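PDB 6FKG: Rv1989c (MbcT), which degrades NAD(+) by phosphorolysis as the toxin of a type II toxin-antitoxin pair, killing the cell unless its antitoxin MbcA blocks the active site. Local coordinates for residues Y58-S62 and A63-M67; L102-T106 and P107-E111. One frame throughout, in Å; residues are numbered along the deposited sequence.

Contact 1 (Y58-S62 and A63-M67); sequences YLADS and AQACM
Ser62 joins the end of a strand to the start of a helix, and the backbone folds back there so that the CA atoms of Ala60 and Cys66 come within 5.2 Å of each other. Two bonds secure the first turn. Cys66 N donates to Ser62 O at 3.0 Å, the opening i to i+4 bond of the helix, and Ala65 N donates to Ser62 OG at 2.9 Å, with a nearly straight N-H...O angle of 162°. The hydroxyl reaches that amide because chi1 of 72° tucks OG between the backbone N and the carbonyl carbon of its own residue. Beside these two bonds, Ala60 and Ala65 form a small apolar contact. Ala60 CB points at the helix and lies 3.8 Å from Ala65 CB, while also approaching Cys66 N (3.5 Å from Ala60 CB) and, more loosely, Cys66 CB. Asp61 begins by pointing away, yet its OD1 swings back to within 3.9 Å of Ala65 CB; its main bond, however, is to the backbone N of Val151 on the adjacent strand. Phe114 of an MbcA chain also packs on Ala60. The whole is a classic serine N-cap, here making a tight strand-to-helix turn within the RES domain, from strand 56-60 into helix 63-76.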
# COMPACT_ATOMS: atom_id res chain seq x y z
N TYR B 58 -39.08 2.20 7.88
CA TYR B 58 -39.42 3.47 8.52
C TYR B 58 -40.89 3.83 8.30
O TYR B 58 -41.36 3.91 7.16
CB TYR B 58 -38.49 4.57 7.98
CG TYR B 58 -37.08 4.46 8.54
CD1 TYR B 58 -36.17 3.55 8.01
CD2 TYR B 58 -36.69 5.25 9.62
CE1 TYR B 58 -34.89 3.44 8.53
CE2 TYR B 58 -35.41 5.15 10.15
CZ TYR B 58 -34.52 4.23 9.61
OH TYR B 58 -33.26 4.11 10.13
N LEU B 59 -41.62 4.00 9.41
CA LEU B 59 -43.04 4.35 9.36
C LEU B 59 -43.32 5.60 10.18
O LEU B 59 -42.57 5.91 11.09
CB LEU B 59 -43.91 3.20 9.90
CG LEU B 59 -43.66 1.86 9.19
CD1 LEU B 59 -43.08 0.86 10.16
CD2 LEU B 59 -44.93 1.33 8.60
N ALA B 60 -44.42 6.29 9.87
CA ALA B 60 -44.84 7.43 10.67
C ALA B 60 -46.20 7.13 11.30
O ALA B 60 -46.91 6.26 10.80
CB ALA B 60 -44.93 8.68 9.81
N ASP B 61 -46.58 7.85 12.37
CA ASP B 61 -47.81 7.53 13.09
C ASP B 61 -49.06 8.23 12.53
O ASP B 61 -50.15 8.11 13.09
CB ASP B 61 -47.68 7.87 14.59
CG ASP B 61 -47.65 9.37 14.87
OD1 ASP B 61 -47.24 10.16 14.00
OD2 ASP B 61 -48.04 9.77 15.99
N SER B 62 -48.90 8.95 11.43
CA SER B 62 -50.04 9.52 10.73
C SER B 62 -49.68 9.75 9.28
O SER B 62 -48.50 9.86 8.94
CB SER B 62 -50.48 10.85 11.36
OG SER B 62 -49.54 11.88 11.07
N ALA B 63 -50.69 9.85 8.42
CA ALA B 63 -50.43 10.16 7.02
C ALA B 63 -49.74 11.53 6.89
O ALA B 63 -48.88 11.73 6.03
CB ALA B 63 -51.73 10.14 6.22
N GLN B 64 -50.11 12.45 7.78
CA GLN B 64 -49.53 13.80 7.73
C GLN B 64 -48.04 13.77 8.07
O GLN B 64 -47.23 14.43 7.43
CB GLN B 64 -50.26 14.75 8.66
CG GLN B 64 -49.74 16.17 8.53
CD GLN B 64 -49.94 16.98 9.78
OE1 GLN B 64 -51.01 17.50 10.04
NE2 GLN B 64 -48.88 17.08 10.59
N ALA B 65 -47.69 13.00 9.10
CA ALA B 65 -46.29 12.88 9.49
C ALA B 65 -45.48 12.20 8.38
O ALA B 65 -44.33 12.56 8.14
CB ALA B 65 -46.15 12.10 10.79
N CYS B 66 -46.10 11.23 7.72
CA CYS B 66 -45.47 10.58 6.57
C CYS B 66 -45.19 11.61 5.47
O CYS B 66 -44.10 11.59 4.89
CB CYS B 66 -46.34 9.46 6.03
SG CYS B 66 -45.49 8.45 4.78
N MET B 67 -46.14 12.52 5.21
CA MET B 67 -45.96 13.52 4.15
C MET B 67 -44.80 14.45 4.48
O MET B 67 -44.05 14.87 3.60
CB MET B 67 -47.22 14.35 3.93
CG MET B 67 -48.43 13.56 3.37
SD MET B 67 -48.06 12.51 1.93
CE MET B 67 -47.78 10.89 2.68

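Contact 2 (L102-T106 and P107-E111); sequences LDLTT and PQARE
Arg110 curls back over the turn that precedes its own helix, and its NH1 takes hold of two successive carbonyls, Leu104 O and Thr105 O, each at 2.9 Å. Both oxygens lie near the guanidinium plane, at its edge, but the carbonyls are used differently: NH1 approaches Leu104 O tilted moderately from its plane, whereas it sits almost directly above the plane of Thr105 C=O. That second approach, at a C=O...N angle of 86°, misses the lone pairs and is probably the more electrostatic of the two. A bend at chi3 (-61°) folds the long chain back to bring NH1 there. Thr106 O lies over one face of the guanidinium, 3.3 Å above its plane and offset toward the rim; it is badly angled for NH1 and accepts instead from the backbone N of Arg110, the first i to i+4 bond of the helix. The aliphatic part of the arginine runs alongside the same turn, with CG 3.2 Å from Leu104 O. Thr106 caps the helix start through its hydroxyl: OG1 accepts from Ala109 N at 3.2 Å. The methyl of Ala109 points into the turn, meeting Thr106 OG1 and Asp103 O, while Leu104 CD2 comes alongside at a looser 4.1 Å from Ala109 CB. Before the cap, Asp103 OD1 receives two donors from Thr105. The hydroxyl OG1 comes in on the syn lone pair at 2.6 Å, and the backbone N reaches it from above the carboxylate plane. An Asx turn at Asp103 thus leads straight into a threonine N-cap, joining strand 89-103 to helix 107-112.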
# COMPACT_ATOMS: atom_id res chain seq x y z
N LEU B 102 -38.24 0.30 21.85
CA LEU B 102 -37.57 1.30 22.67
C LEU B 102 -38.27 2.64 22.50
O LEU B 102 -38.33 3.17 21.39
CB LEU B 102 -36.09 1.41 22.28
CG LEU B 102 -35.27 2.42 23.09
CD1 LEU B 102 -35.14 1.99 24.55
CD2 LEU B 102 -33.90 2.56 22.44
N ASP B 103 -38.82 3.19 23.58
CA ASP B 103 -39.60 4.43 23.49
C ASP B 103 -38.73 5.66 23.69
O ASP B 103 -38.39 5.99 24.81
CB ASP B 103 -40.73 4.44 24.51
CG ASP B 103 -41.63 5.66 24.39
OD1 ASP B 103 -41.45 6.46 23.44
OD2 ASP B 103 -42.53 5.80 25.23
N LEU B 104 -38.40 6.34 22.60
CA LEU B 104 -37.59 7.55 22.67
C LEU B 104 -38.41 8.81 22.38
O LEU B 104 -37.86 9.83 21.97
CB LEU B 104 -36.41 7.46 21.69
CG LEU B 104 -35.46 6.28 21.91
CD1 LEU B 104 -34.29 6.31 20.92
CD2 LEU B 104 -34.96 6.25 23.35
N THR B 105 -39.72 8.74 22.60
CA THR B 105 -40.58 9.89 22.33
C THR B 105 -40.53 10.91 23.45
O THR B 105 -40.94 12.06 23.26
CB THR B 105 -42.05 9.47 22.07
OG1 THR B 105 -42.56 8.79 23.22
CG2 THR B 105 -42.12 8.54 20.84
N THR B 106 -40.01 10.53 24.61
CA THR B 106 -39.89 11.48 25.72
C THR B 106 -38.47 12.05 25.77
O THR B 106 -37.51 11.38 25.38
CB THR B 106 -40.23 10.83 27.08
OG1 THR B 106 -39.23 9.86 27.41
CG2 THR B 106 -41.59 10.16 27.02
N PRO B 107 -38.33 13.30 26.25
CA PRO B 107 -37.00 13.89 26.40
C PRO B 107 -36.16 13.17 27.45
O PRO B 107 -34.94 13.08 27.29
CB PRO B 107 -37.31 15.33 26.82
CG PRO B 107 -38.66 15.26 27.44
CD PRO B 107 -39.40 14.24 26.64
N GLN B 108 -36.79 12.66 28.50
CA GLN B 108 -36.08 11.89 29.51
C GLN B 108 -35.39 10.66 28.89
O GLN B 108 -34.23 10.35 29.19
CB GLN B 108 -37.03 11.44 30.62
CG GLN B 108 -36.62 10.13 31.28
CD GLN B 108 -37.32 9.90 32.61
OE1 GLN B 108 -37.70 10.84 33.30
NE2 GLN B 108 -37.48 8.63 32.98
N ALA B 109 -36.11 9.97 28.01
CA ALA B 109 -35.58 8.78 27.37
C ALA B 109 -34.44 9.13 26.43
O ALA B 109 -33.43 8.44 26.40
CB ALA B 109 -36.69 8.04 26.61
N ARG B 110 -34.58 10.21 25.67
CA ARG B 110 -33.53 10.61 24.75
C ARG B 110 -32.28 11.02 25.52
O ARG B 110 -31.16 10.68 25.13
CB ARG B 110 -34.02 11.74 23.83
CG ARG B 110 -35.09 11.27 22.84
CD ARG B 110 -35.48 12.32 21.79
NE ARG B 110 -36.05 13.54 22.37
CZ ARG B 110 -37.33 13.69 22.68
NH1 ARG B 110 -38.19 12.71 22.47
NH2 ARG B 110 -37.76 14.84 23.20
N GLU B 111 -32.47 11.73 26.63
CA GLU B 111 -31.34 12.13 27.47
C GLU B 111 -30.62 10.92 28.06
O GLU B 111 -29.39 10.91 28.18
CB GLU B 111 -31.82 13.06 28.59
CG GLU B 111 -30.74 13.41 29.62
CD GLU B 111 -29.48 13.98 28.98
OE1 GLU B 111 -29.60 14.84 28.09
OE2 GLU B 111 -28.37 13.56 29.38

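Overall arrangement
Both contacts illustrate one principle: a strand of the central sheet gives way to a helix within a few residues, and a hydroxyl side chain caps the new helix by accepting from the amide three residues on. Serine caps in contact 1, beside packed alanine methyls. Threonine caps in contact 2, where an Asx turn and a returning arginine brace the preceding loop. They follow in series along the chain, their centres 19 Å apart and their nearest atoms about 8 Å apart; they do not touch, but both reach the same mixed sheet. MbcA, which blocks the active site, touches both: the ring of Phe114 of MbcA meets Tyr58 at about 50°, and Arg39 of MbcA forms a salt bridge with Glu111.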